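Local atomic coordinates of leucine aminopeptidase 1 (Caenorhabditis elegans, PDB entry 2HC9), a protein that releases N-terminal amino acids, preferably leucine, from peptides with the help of two zinc ions per subunit, and probably serves as a digestive enzyme. Residues 314-318 and 329-333; 259-263 and 309-315; 17-23 and 108-114; 2-8 and 144-150; 249-253 and 279-283. The protein carries 1 engineered substitution. One frame throughout, in Å; residues are numbered along the deposited sequence.

Contact 1. Residues 314-318 and 329-333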
# COMPACT_ATOMS: atom_id res chain seq x y z
N ASN A 314 -6.33 -22.97 -11.33
CA ASN A 314 -7.51 -22.14 -11.06
C ASN A 314 -7.21 -20.64 -11.26
O ASN A 314 -6.11 -20.18 -10.91
CB ASN A 314 -7.95 -22.29 -9.59
CG ASN A 314 -8.66 -23.62 -9.29
OD1 ASN A 314 -9.21 -24.28 -10.18
ND2 ASN A 314 -8.66 -23.99 -8.00
N LYS A 315 -8.18 -19.92 -11.82
CA LYS A 315 -8.12 -18.48 -12.08
C LYS A 315 -9.43 -17.91 -11.51
O LYS A 315 -10.46 -18.54 -11.65
CB LYS A 315 -8.23 -18.21 -13.60
CG LYS A 315 -7.21 -18.79 -14.51
CD LYS A 315 -7.49 -18.44 -15.95
CE LYS A 315 -8.16 -19.58 -16.69
NZ LYS A 315 -7.18 -20.43 -17.39
N PRO A 316 -9.42 -16.73 -10.89
CA PRO A 316 -10.72 -16.22 -10.42
C PRO A 316 -11.65 -15.93 -11.59
O PRO A 316 -11.20 -15.34 -12.59
CB PRO A 316 -10.37 -14.92 -9.69
CG PRO A 316 -8.97 -14.55 -10.20
CD PRO A 316 -8.29 -15.84 -10.53
N ASP A 317 -12.90 -16.36 -11.45
CA ASP A 317 -13.96 -16.41 -12.48
C ASP A 317 -14.27 -17.84 -12.89
O ASP A 317 -15.39 -18.13 -13.35
CB ASP A 317 -13.66 -15.62 -13.76
CG ASP A 317 -13.64 -14.12 -13.56
OD1 ASP A 317 -14.01 -13.62 -12.46
OD2 ASP A 317 -13.24 -13.43 -14.52
N ASP A 318 -13.29 -18.74 -12.74
CA ASP A 318 -13.51 -20.15 -13.12
C ASP A 318 -14.73 -20.70 -12.37
O ASP A 318 -14.92 -20.39 -11.19
CB ASP A 318 -12.32 -21.03 -12.75
CG ASP A 318 -11.16 -20.95 -13.74
OD1 ASP A 318 -11.23 -20.21 -14.76
OD2 ASP A 318 -10.16 -21.64 -13.46
N GLU A 329 -18.37 -20.74 -8.21
CA GLU A 329 -17.56 -19.73 -8.93
C GLU A 329 -16.39 -19.38 -8.02
O GLU A 329 -16.59 -18.86 -6.91
CB GLU A 329 -18.39 -18.48 -9.19
CG GLU A 329 -17.63 -17.41 -9.94
CD GLU A 329 -18.47 -16.16 -10.21
OE1 GLU A 329 -19.65 -16.05 -9.77
OE2 GLU A 329 -17.91 -15.27 -10.88
N ILE A 330 -15.19 -19.70 -8.49
CA ILE A 330 -13.99 -19.40 -7.70
C ILE A 330 -13.63 -17.94 -7.95
O ILE A 330 -13.16 -17.60 -9.04
CB ILE A 330 -12.82 -20.30 -8.12
CG1 ILE A 330 -13.22 -21.79 -8.02
CG2 ILE A 330 -11.55 -19.99 -7.26
CD1 ILE A 330 -12.16 -22.78 -8.57
N ASN A 331 -13.83 -17.07 -6.95
CA ASN A 331 -13.34 -15.70 -7.07
C ASN A 331 -12.10 -15.44 -6.22
O ASN A 331 -11.57 -14.34 -6.20
CB ASN A 331 -14.45 -14.67 -6.77
CG ASN A 331 -14.98 -14.76 -5.34
OD1 ASN A 331 -14.96 -15.83 -4.72
ND2 ASN A 331 -15.46 -13.63 -4.82
N ASN A 332 -11.65 -16.48 -5.51
CA ASN A 332 -10.46 -16.38 -4.70
C ASN A 332 -9.72 -17.73 -4.69
O ASN A 332 -10.11 -18.66 -3.99
CB ASN A 332 -10.82 -15.94 -3.27
CG ASN A 332 -9.59 -15.67 -2.42
OD1 ASN A 332 -8.46 -15.93 -2.83
ND2 ASN A 332 -9.82 -15.17 -1.22
N THR A 333 -8.65 -17.81 -5.46
CA THR A 333 -7.86 -19.04 -5.56
C THR A 333 -7.17 -19.40 -4.26
O THR A 333 -6.76 -20.53 -4.10
CB THR A 333 -6.78 -18.97 -6.68
OG1 THR A 333 -5.83 -17.94 -6.35
CG2 THR A 333 -7.44 -18.69 -8.04
O HOH W 1 -6.97 -22.77 -5.95
O HOH W 2 -17.22 -16.03 -13.46
O HOH W 3 -15.30 -14.24 -10.09

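Contact 2. Residues 259-263 and 309-315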
# COMPACT_ATOMS: atom_id res chain seq x y z
N GLY A 259 -1.15 -19.46 -2.56
CA GLY A 259 -2.33 -18.62 -2.80
C GLY A 259 -2.96 -18.92 -4.17
O GLY A 259 -4.15 -18.60 -4.41
N GLY A 260 -2.17 -19.51 -5.07
CA GLY A 260 -2.61 -19.72 -6.45
C GLY A 260 -2.41 -18.48 -7.29
O GLY A 260 -1.60 -17.60 -6.93
N LEU A 261 -3.11 -18.35 -8.41
CA LEU A 261 -2.88 -17.17 -9.25
C LEU A 261 -3.20 -15.84 -8.55
O LEU A 261 -2.57 -14.83 -8.86
CB LEU A 261 -3.60 -17.28 -10.60
CG LEU A 261 -2.88 -18.10 -11.68
CD1 LEU A 261 -3.87 -18.46 -12.78
CD2 LEU A 261 -1.66 -17.34 -12.29
N GLN A 262 -4.13 -15.85 -7.60
CA GLN A 262 -4.26 -14.72 -6.67
C GLN A 262 -3.23 -14.93 -5.55
O GLN A 262 -3.54 -15.34 -4.43
CB GLN A 262 -5.68 -14.57 -6.13
CG GLN A 262 -6.62 -14.01 -7.22
CD GLN A 262 -8.06 -14.31 -6.92
OE1 GLN A 262 -8.48 -15.47 -6.97
NE2 GLN A 262 -8.84 -13.27 -6.62
N ILE A 263 -1.98 -14.65 -5.92
CA ILE A 263 -0.81 -15.12 -5.16
C ILE A 263 -0.65 -14.39 -3.84
O ILE A 263 -0.97 -13.19 -3.74
CB ILE A 263 0.44 -14.93 -6.06
CG1 ILE A 263 1.63 -15.78 -5.58
CG2 ILE A 263 0.80 -13.45 -6.24
CD1 ILE A 263 2.73 -15.90 -6.69
N VAL A 309 1.11 -22.33 -9.01
CA VAL A 309 0.87 -21.35 -10.05
C VAL A 309 1.36 -21.90 -11.41
O VAL A 309 2.56 -22.19 -11.57
CB VAL A 309 1.64 -20.03 -9.72
CG1 VAL A 309 1.52 -19.04 -10.87
CG2 VAL A 309 1.08 -19.43 -8.41
N SER A 310 0.44 -22.04 -12.35
CA SER A 310 0.81 -22.36 -13.74
C SER A 310 -0.35 -22.00 -14.65
O SER A 310 -1.43 -21.66 -14.16
CB SER A 310 1.15 -23.86 -13.88
OG SER A 310 -0.04 -24.64 -14.02
N PRO A 311 -0.14 -22.09 -15.98
CA PRO A 311 -1.25 -21.79 -16.90
C PRO A 311 -2.47 -22.71 -16.77
O PRO A 311 -3.54 -22.35 -17.26
CB PRO A 311 -0.61 -21.98 -18.28
CG PRO A 311 0.88 -21.73 -18.03
CD PRO A 311 1.11 -22.40 -16.71
N ILE A 312 -2.33 -23.87 -16.12
CA ILE A 312 -3.48 -24.72 -15.89
C ILE A 312 -4.14 -24.54 -14.53
O ILE A 312 -5.15 -25.18 -14.25
CB ILE A 312 -3.20 -26.21 -16.20
CG1 ILE A 312 -2.19 -26.81 -15.21
CG2 ILE A 312 -2.83 -26.38 -17.69
CD1 ILE A 312 -2.26 -28.34 -15.13
N ALA A 313 -3.60 -23.64 -13.70
CA ALA A 313 -4.15 -23.44 -12.34
C ALA A 313 -5.55 -22.79 -12.40
O ALA A 313 -5.90 -22.13 -13.39
CB ALA A 313 -3.21 -22.59 -11.46
N ASN A 314 -6.33 -22.97 -11.33
CA ASN A 314 -7.51 -22.14 -11.06
C ASN A 314 -7.21 -20.64 -11.26
O ASN A 314 -6.11 -20.18 -10.91
CB ASN A 314 -7.95 -22.29 -9.59
CG ASN A 314 -8.66 -23.62 -9.29
OD1 ASN A 314 -9.21 -24.28 -10.18
ND2 ASN A 314 -8.66 -23.99 -8.00
N LYS A 315 -8.18 -19.92 -11.82
CA LYS A 315 -8.12 -18.48 -12.08
C LYS A 315 -9.43 -17.91 -11.51
O LYS A 315 -10.46 -18.54 -11.65
CB LYS A 315 -8.23 -18.21 -13.60
CG LYS A 315 -7.21 -18.79 -14.51
CD LYS A 315 -7.49 -18.44 -15.95
CE LYS A 315 -8.16 -19.58 -16.69
NZ LYS A 315 -7.18 -20.43 -17.39
O HOH W 4 -4.82 -20.73 -8.76

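Contact 3. Residues 17-23 and 108-114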
# COMPACT_ATOMS: atom_id res chain seq x y z
N LEU A 17 24.09 -38.42 31.46
CA LEU A 17 23.82 -37.08 31.97
C LEU A 17 22.33 -36.80 31.83
O LEU A 17 21.75 -37.00 30.75
CB LEU A 17 24.61 -36.03 31.19
CG LEU A 17 24.64 -34.62 31.78
CD1 LEU A 17 25.27 -34.61 33.19
CD2 LEU A 17 25.43 -33.68 30.83
N THR A 18 21.73 -36.37 32.93
CA THR A 18 20.27 -36.19 33.01
C THR A 18 19.94 -34.75 33.36
O THR A 18 20.50 -34.17 34.30
CB THR A 18 19.69 -37.09 34.09
OG1 THR A 18 19.98 -38.44 33.74
CG2 THR A 18 18.19 -36.90 34.24
N SER A 19 19.05 -34.17 32.56
CA SER A 19 18.37 -32.92 32.91
C SER A 19 17.08 -33.21 33.64
O SER A 19 16.31 -34.09 33.23
CB SER A 19 18.01 -32.11 31.65
OG SER A 19 17.19 -31.02 32.02
N LEU A 20 16.82 -32.46 34.70
CA LEU A 20 15.62 -32.68 35.48
C LEU A 20 14.70 -31.46 35.40
O LEU A 20 15.12 -30.33 35.68
CB LEU A 20 15.97 -32.94 36.95
CG LEU A 20 14.77 -32.97 37.91
CD1 LEU A 20 13.89 -34.18 37.64
CD2 LEU A 20 15.23 -32.96 39.40
N ILE A 21 13.44 -31.69 35.05
CA ILE A 21 12.48 -30.60 35.09
C ILE A 21 11.27 -31.00 35.93
O ILE A 21 10.59 -31.98 35.63
CB ILE A 21 12.06 -30.16 33.65
CG1 ILE A 21 13.29 -29.65 32.90
CG2 ILE A 21 10.93 -29.08 33.71
CD1 ILE A 21 13.08 -29.45 31.44
N ILE A 22 11.04 -30.24 37.00
CA ILE A 22 9.88 -30.47 37.88
C ILE A 22 8.74 -29.53 37.52
O ILE A 22 8.95 -28.32 37.35
CB ILE A 22 10.25 -30.27 39.38
CG1 ILE A 22 11.44 -31.17 39.75
CG2 ILE A 22 9.03 -30.54 40.31
CD1 ILE A 22 12.18 -30.72 41.02
N VAL A 23 7.54 -30.07 37.38
CA VAL A 23 6.39 -29.28 36.94
C VAL A 23 5.18 -29.46 37.87
O VAL A 23 4.80 -30.59 38.21
CB VAL A 23 5.98 -29.66 35.48
CG1 VAL A 23 4.85 -28.71 34.97
CG2 VAL A 23 7.21 -29.63 34.58
N ASN A 108 19.52 -37.83 28.94
CA ASN A 108 18.17 -38.05 29.48
C ASN A 108 17.53 -36.72 29.90
O ASN A 108 18.18 -35.88 30.54
CB ASN A 108 18.22 -38.95 30.72
CG ASN A 108 19.01 -40.22 30.49
OD1 ASN A 108 19.96 -40.52 31.21
ND2 ASN A 108 18.61 -40.98 29.49
N VAL A 109 16.25 -36.55 29.58
CA VAL A 109 15.44 -35.53 30.25
C VAL A 109 14.36 -36.18 31.11
O VAL A 109 13.55 -36.96 30.62
CB VAL A 109 14.80 -34.53 29.28
CG1 VAL A 109 14.17 -33.36 30.08
CG2 VAL A 109 15.88 -34.02 28.34
N HIS A 110 14.39 -35.87 32.39
CA HIS A 110 13.46 -36.46 33.32
C HIS A 110 12.46 -35.39 33.79
O HIS A 110 12.87 -34.40 34.44
CB HIS A 110 14.24 -37.02 34.52
CG HIS A 110 13.44 -37.94 35.39
ND1 HIS A 110 13.93 -38.46 36.57
CD2 HIS A 110 12.19 -38.45 35.25
CE1 HIS A 110 13.02 -39.24 37.12
NE2 HIS A 110 11.95 -39.25 36.35
N PHE A 111 11.19 -35.56 33.45
CA PHE A 111 10.11 -34.71 34.01
C PHE A 111 9.48 -35.40 35.20
O PHE A 111 9.08 -36.56 35.11
CB PHE A 111 9.01 -34.37 32.99
CG PHE A 111 9.51 -33.51 31.86
CD1 PHE A 111 9.35 -32.13 31.91
CD2 PHE A 111 10.22 -34.08 30.80
CE1 PHE A 111 9.87 -31.32 30.89
CE2 PHE A 111 10.74 -33.29 29.77
CZ PHE A 111 10.57 -31.91 29.81
N VAL A 112 9.37 -34.64 36.28
CA VAL A 112 8.49 -35.02 37.38
C VAL A 112 7.28 -34.10 37.35
O VAL A 112 7.37 -32.90 37.68
CB VAL A 112 9.19 -34.92 38.74
CG1 VAL A 112 8.19 -35.31 39.84
CG2 VAL A 112 10.42 -35.87 38.77
N LEU A 113 6.16 -34.67 36.94
CA LEU A 113 4.91 -33.91 36.75
C LEU A 113 3.95 -34.17 37.91
O LEU A 113 3.33 -35.24 37.98
CB LEU A 113 4.27 -34.29 35.41
CG LEU A 113 2.88 -33.67 35.10
CD1 LEU A 113 2.96 -32.13 35.05
CD2 LEU A 113 2.36 -34.21 33.77
N PHE A 114 3.80 -33.17 38.78
CA PHE A 114 2.82 -33.24 39.87
C PHE A 114 1.50 -32.65 39.39
O PHE A 114 1.32 -31.45 39.42
CB PHE A 114 3.30 -32.44 41.07
CG PHE A 114 4.52 -33.02 41.73
CD1 PHE A 114 4.42 -34.18 42.51
CD2 PHE A 114 5.75 -32.39 41.61
CE1 PHE A 114 5.55 -34.72 43.15
CE2 PHE A 114 6.90 -32.91 42.24
CZ PHE A 114 6.79 -34.08 43.02

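Contact 4. Residues 2-8 and 144-150. With GOL (glycerol), chain P.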
# COMPACT_ATOMS: atom_id res chain seq x y z
N THR A 2 14.53 -38.52 19.25
CA THR A 2 14.23 -38.42 20.71
C THR A 2 12.98 -39.23 21.01
O THR A 2 11.97 -39.13 20.29
CB THR A 2 14.07 -36.91 21.11
OG1 THR A 2 15.36 -36.30 21.11
CG2 THR A 2 13.41 -36.71 22.51
N GLN A 3 13.03 -40.03 22.07
CA GLN A 3 11.89 -40.84 22.45
C GLN A 3 11.26 -40.31 23.73
O GLN A 3 11.96 -39.92 24.67
CB GLN A 3 12.32 -42.29 22.67
CG GLN A 3 13.02 -42.91 21.47
CD GLN A 3 12.07 -43.19 20.34
OE1 GLN A 3 11.08 -43.89 20.51
NE2 GLN A 3 12.36 -42.62 19.17
N VAL A 4 9.93 -40.33 23.75
CA VAL A 4 9.17 -39.82 24.89
C VAL A 4 8.32 -40.93 25.48
O VAL A 4 7.50 -41.53 24.79
CB VAL A 4 8.29 -38.59 24.50
CG1 VAL A 4 7.40 -38.19 25.68
CG2 VAL A 4 9.15 -37.43 24.09
N LEU A 5 8.54 -41.25 26.75
CA LEU A 5 7.75 -42.27 27.44
C LEU A 5 7.09 -41.59 28.62
O LEU A 5 7.73 -40.83 29.35
CB LEU A 5 8.66 -43.39 27.98
CG LEU A 5 7.92 -44.49 28.76
CD1 LEU A 5 7.00 -45.30 27.82
CD2 LEU A 5 8.93 -45.44 29.45
N VAL A 6 5.81 -41.87 28.80
CA VAL A 6 5.07 -41.37 29.94
C VAL A 6 4.90 -42.55 30.91
O VAL A 6 4.45 -43.63 30.51
CB VAL A 6 3.67 -40.82 29.52
CG1 VAL A 6 2.92 -40.28 30.76
CG2 VAL A 6 3.82 -39.72 28.45
N ARG A 7 5.26 -42.32 32.17
CA ARG A 7 5.13 -43.38 33.20
C ARG A 7 4.25 -42.95 34.35
O ARG A 7 4.15 -41.77 34.70
CB ARG A 7 6.51 -43.77 33.75
CG ARG A 7 7.47 -44.29 32.67
CD ARG A 7 8.82 -44.78 33.23
NE ARG A 7 9.59 -43.74 33.89
CZ ARG A 7 10.90 -43.85 34.16
NH1 ARG A 7 11.55 -44.96 33.83
NH2 ARG A 7 11.54 -42.88 34.79
N ASN A 8 3.66 -43.96 34.98
CA ASN A 8 2.78 -43.78 36.11
C ASN A 8 3.63 -43.86 37.37
O ASN A 8 3.89 -44.95 37.85
CB ASN A 8 1.77 -44.93 36.06
CG ASN A 8 0.73 -44.87 37.16
OD1 ASN A 8 0.56 -43.84 37.84
ND2 ASN A 8 0.01 -45.98 37.32
N LEU A 144 17.41 -37.58 22.58
CA LEU A 144 17.32 -37.66 24.03
C LEU A 144 16.36 -38.75 24.40
O LEU A 144 15.46 -39.10 23.64
CB LEU A 144 16.79 -36.33 24.61
CG LEU A 144 17.62 -35.08 24.32
CD1 LEU A 144 16.90 -33.84 24.79
CD2 LEU A 144 18.95 -35.14 24.99
N ASN A 145 16.56 -39.28 25.60
CA ASN A 145 15.61 -40.20 26.18
C ASN A 145 14.78 -39.39 27.17
O ASN A 145 15.31 -38.90 28.18
CB ASN A 145 16.39 -41.34 26.86
CG ASN A 145 15.54 -42.14 27.84
OD1 ASN A 145 14.49 -42.67 27.49
ND2 ASN A 145 16.01 -42.23 29.08
N VAL A 146 13.50 -39.20 26.87
CA VAL A 146 12.61 -38.42 27.74
C VAL A 146 11.67 -39.33 28.52
O VAL A 146 11.00 -40.19 27.94
CB VAL A 146 11.80 -37.36 26.95
CG1 VAL A 146 10.87 -36.57 27.87
CG2 VAL A 146 12.75 -36.44 26.15
N ASN A 147 11.66 -39.17 29.84
CA ASN A 147 10.65 -39.81 30.69
C ASN A 147 9.80 -38.74 31.37
O ASN A 147 10.33 -37.92 32.13
CB ASN A 147 11.32 -40.68 31.76
CG ASN A 147 11.89 -41.97 31.18
OD1 ASN A 147 11.15 -42.91 30.85
ND2 ASN A 147 13.19 -42.00 31.02
N ILE A 148 8.51 -38.75 31.08
CA ILE A 148 7.54 -37.94 31.83
C ILE A 148 6.89 -38.81 32.89
O ILE A 148 6.01 -39.64 32.60
CB ILE A 148 6.45 -37.31 30.89
CG1 ILE A 148 7.13 -36.61 29.68
CG2 ILE A 148 5.52 -36.38 31.70
CD1 ILE A 148 6.17 -36.14 28.60
N ASP A 149 7.32 -38.60 34.13
CA ASP A 149 6.81 -39.34 35.29
C ASP A 149 5.70 -38.57 35.98
O ASP A 149 5.92 -37.52 36.60
CB ASP A 149 7.96 -39.65 36.27
CG ASP A 149 8.93 -40.69 35.71
OD1 ASP A 149 8.69 -41.22 34.59
OD2 ASP A 149 9.93 -40.97 36.39
N VAL A 150 4.50 -39.12 35.87
CA VAL A 150 3.34 -38.44 36.38
C VAL A 150 3.11 -38.94 37.80
O VAL A 150 3.04 -40.16 38.03
CB VAL A 150 2.10 -38.75 35.53
CG1 VAL A 150 0.89 -38.01 36.09
CG2 VAL A 150 2.33 -38.37 34.05
C1 GOL P . 15.01 -44.65 31.03
O1 GOL P . 16.04 -43.70 30.89
C2 GOL P . 15.46 -45.82 31.90
O2 GOL P . 14.47 -46.11 32.86
C3 GOL P . 15.77 -47.01 31.02
O3 GOL P . 17.13 -47.02 30.68
O HOH W 5 1.36 -41.71 39.28

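Contact 5. Residues 249-253 and 279-283. With ZN (zinc ion), chain C.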
# COMPACT_ATOMS: atom_id res chain seq x y z
N LEU A 249 -13.49 -37.74 10.36
CA LEU A 249 -12.55 -36.67 10.64
C LEU A 249 -11.95 -36.21 9.31
O LEU A 249 -11.08 -36.89 8.74
CB LEU A 249 -11.41 -37.16 11.56
CG LEU A 249 -11.88 -37.78 12.87
CD1 LEU A 249 -10.73 -38.45 13.63
CD2 LEU A 249 -12.61 -36.76 13.78
N VAL A 250 -12.42 -35.07 8.82
CA VAL A 250 -12.01 -34.58 7.50
C VAL A 250 -10.96 -33.48 7.73
O VAL A 250 -11.21 -32.53 8.46
CB VAL A 250 -13.22 -34.04 6.68
CG1 VAL A 250 -12.80 -33.72 5.20
CG2 VAL A 250 -14.41 -35.08 6.68
N GLY A 251 -9.79 -33.61 7.10
CA GLY A 251 -8.69 -32.68 7.32
C GLY A 251 -8.22 -31.98 6.05
O GLY A 251 -8.10 -32.60 4.98
N LYS A 252 -7.94 -30.67 6.17
CA LYS A 252 -7.34 -29.88 5.09
C LYS A 252 -5.85 -30.15 5.01
O LYS A 252 -5.10 -29.82 5.95
CB LYS A 252 -7.54 -28.37 5.34
CG LYS A 252 -6.83 -27.46 4.28
CD LYS A 252 -7.04 -25.98 4.60
CE LYS A 252 -6.19 -25.14 3.62
NZ LYS A 252 -6.34 -23.64 3.83
N GLY A 253 -5.44 -30.77 3.91
CA GLY A 253 -4.03 -31.14 3.70
C GLY A 253 -3.37 -30.38 2.56
O GLY A 253 -2.84 -30.98 1.62
N ALA A 279 -5.06 -31.71 8.27
CA ALA A 279 -4.92 -33.11 7.85
C ALA A 279 -3.99 -33.84 8.80
O ALA A 279 -4.28 -34.98 9.18
CB ALA A 279 -4.35 -33.20 6.44
N ALA A 280 -2.88 -33.21 9.16
CA ALA A 280 -1.93 -33.86 10.10
C ALA A 280 -2.63 -34.15 11.43
O ALA A 280 -2.47 -35.23 12.01
CB ALA A 280 -0.69 -32.96 10.33
N GLY A 281 -3.36 -33.16 11.94
CA GLY A 281 -4.00 -33.33 13.26
C GLY A 281 -5.10 -34.39 13.24
O GLY A 281 -5.23 -35.18 14.19
N MET A 282 -5.88 -34.44 12.16
CA MET A 282 -6.94 -35.47 12.04
C MET A 282 -6.34 -36.87 11.91
O MET A 282 -6.80 -37.82 12.57
CB MET A 282 -7.87 -35.19 10.84
CG MET A 282 -8.79 -33.94 11.03
SD MET A 282 -9.59 -33.91 12.66
CE MET A 282 -11.28 -33.43 12.26
N LEU A 283 -5.31 -37.00 11.08
CA LEU A 283 -4.58 -38.27 10.92
C LEU A 283 -4.05 -38.79 12.25
O LEU A 283 -4.20 -39.99 12.58
CB LEU A 283 -3.40 -38.06 9.96
CG LEU A 283 -2.48 -39.28 9.76
CD1 LEU A 283 -3.31 -40.42 9.17
CD2 LEU A 283 -1.24 -38.94 8.93
ZN ZN C . -4.95 -22.72 2.51
O HOH W 6 -5.76 -20.80 2.47

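Contact 1. Residues 314-318 and 329-333
Ile330 sets its CD1 methyl against the carboxamide of Asn314, 3.7 Å from CG and equally near OD1 and ND2, so that the two side chains cross at about a right angle. With CG1 beside the backbone N (chi1 -55°) and the chain then extended, that methyl is carried out to the amide. At the other end, Thr333 CG2 rests 3.5 Å from Asn314 O and also touches Pro316 CD. Thr333 OG1 faces elsewhere, bonded to Gly259 O. Between these contacts the backbones pair. Asp317 N gives its hydrogen to Ile330 O (2.7 Å), an oxygen that the CA-H of Pro316 also approaches, and Ile330 N returns a bond to Asp318 O (2.8 Å). Residues 315-318 of the first loop form a type II beta turn, closed by Asp318 N to Lys315 O and supported by Asp318 OD2, which Lys315 N meets from above the carboxylate plane. Both loops belong to the catalytic domain of the M17 aminopeptidases. Thr333 directly precedes Asp334, a zinc ligand, and its side chain lies about 7 Å from a zinc ion. Two carboxylates come close where Asp317 OD1 stands 4.5 Å from Glu329 OE2; a water donates to both of these oxygens, which probably eases their repulsion. Asp317 also accepts backbone N-H groups from Asn271 and Lys273 of the second subunit, while Glu329 OE1 is bonded to Ser416. A further water links Asn314 ND2, 2.9 Å away, to Thr333 O.

Contact 2. Residues 259-263 and 309-315
Gly260 and Val309 bring their CA atoms within 5.3 Å, yet the two loops share no direct hydrogen bond: 259-263 passes through an inverse gamma turn centred on Gln262, and 309-315 through a type I beta turn from Ser310 to Ala313. Gly260 has a positive phi at which a CB would crowd the carbonyl oxygen of the residue before it. Leu261, which has two modelled conformers, carries most of the contact in one of them. Its CD1 there lies 3.4 Å from Asn314 O and 3.8 Å from Lys315 CG, and the leucine and the start of the lysine chain run side by side in the same direction. The other branch, CD2, meets Val309 CG1 at 3.9 Å. Val309 turns its second methyl, CG2, to Gly260 O (3.6 Å) and more loosely to Ile263 CD1; CG1 stands opposite the backbone N (chi1 174°), which divides the two methyls between Leu261 and the glycine. A water joins the backbones, accepting from Leu261 N and donating to Asn314 O, 2.6 Å away. Within 309-315, Ser310 OG accepts from Ile312 N, an ST turn. Lys315 bends at its end to form a salt bridge with Glu306 of the second subunit, and Leu261 of the third subunit packs on Ile263 and Val309. Subunit interfaces thus meet at a loop that lies between the zinc ligand Asp257 and the predicted active-site Lys264, an arrangement consistent with the hexameric M17 aminopeptidases.

Contact 3. Residues 17-23 and 108-114
The Phe111 ring receives Val23 CG2 at its edge, near the ring plane and 4.2 Å from CD1, while Ile21 lies alongside it, with CB 3.7 Å from CE1 and CD1 also against the ring. Phe114 likewise takes Ile22 CG2 at its edge, in plane, 3.7 Å from CE2; its ring also stacks edge-to-face with Phe38. Phe111 CG stands beside the backbone N (chi1 -66°), swinging the ring along Ile21. Shortening Phe111 to an alanine is likely to leave Ile21 and Val23 without their shared aromatic neighbour and open a gap between this face and helix 90-97. The strands run parallel, 21° apart, in register from Thr18 with Asn108 to Val23 with Leu113. Seven backbone hydrogen bonds alternate between them, the shortest from His110 N to Ser19 O at 2.7 Å. On the face of Leu20 and His110, Leu20 CD1 packs 4.0 Å from Val112 CG2. Helix 36-42 covers this face, and helix 90-97 lies against Ile21, Val23 and Phe111 on the other, while strands 72-77 and 145-151 flank the pair in the sheet of the N-terminal domain.

Contact 4. Residues 2-8 and 144-150
Arg7 starts with CG beside its backbone N (chi1 -59°), runs straight at chi2 and bends at chi3 (-62°), while Asp149 has a like first torsion, which lays guanidinium and carboxylate side by side. The two belong to neighbouring parallel strands, 3-8 and 145-151, at one border of the six-stranded mixed sheet of the N-terminal region. The grip is a side-on salt bridge: NE meets Asp149 OD1 at 2.8 Å, nearly in the guanidinium plane, and NH2 reaches the syn lone pair of Asp149 OD2 at 3.0 Å. Above the guanidinium, Asn147 OD1 sits 3.4 Å from CZ, over the centre of the group, with the amide stacked 19° from parallel. Asp149 OD2 also accepts from His110 NE2 and Gln11 N. Replacing the arginine by a leucine would probably deprive Asp149 of its charged mate and free the Asn147 amide to turn. On the opposite sheet face, Val4 CG1 packs against Ile148 CD1 (3.8 Å) and Val6 CG1 against Val150 CG2 (3.8 Å), under helices 157-178 and 120-128. Arg7 NH1 donates to Ala12 O and, weakly, to a glycerol probably from the crystallisation liquor. Where the strands begin, Leu144 N donates to Thr2 OG1 at 2.8 Å, and Thr2 CG2 rests 3.7 Å from Val146 CG2.

Contact 5. Residues 249-253 and 279-283
The carbonyl oxygen of Lys252 accepts the N-H of Ala279 at 3.0 Å, met from above the carbonyl plane, 63° out of it. This bond ties the strand to the first turn of helix 277-290; the CB of Ala279 lies 3.4 Å from Gly253 CA. The closest pair of CA atoms is Gly251 and Ala279, 3.8 Å apart; a side chain on Gly251 would point into the helix and clash there. One turn further along, Met282 bends at chi2 and chi3 to bring CE 3.8 Å from Leu249 CB, while its CG lies over the strand, 3.8 Å from Val250 O. The short segments run at 148° to each other, as expected for a helix returning across the sheet: strand 246-254, this helix and strand 297-307, parallel to the first, form a beta-alpha-beta crossover. Phe358, Met360 and Phe476 also touch Met282. Lys252 turns away from the helix, fully extended with CG opposite the backbone N (chi1 175°), and NZ coordinates a zinc ion at 2.1 Å. Asp257, Asp275 and Glu336 bind the same metal, as does a water 2.1 Å from it. Coordination at this distance is consistent with an amine that offers its lone pair to the zinc, from a side chain whose CB points away from the helix packed on the strand.

In the fold
Along the chain contacts 4 and 3 come first: 3 falls within the span between the segments of 4, and both build one sheet in which strands 108-114 and 145-151 are neighbours; the two contact centres are 9 Å apart. Contacts 5, 2 and 1 lie in the catalytic domain. Contacts 1 and 2 share Asn314 and Lys315, touch through Thr333 with Gly259 and Gln262, and both reach the second subunit. Contact 5, at strand 246-254, has its centre 24 Å from each of theirs. The centres of contacts 1 and 3 are 53 Å apart. The N-terminal sheet thus lies far from those loops, with contact 5 between, about 17 Å from contact 4 at nearest atoms.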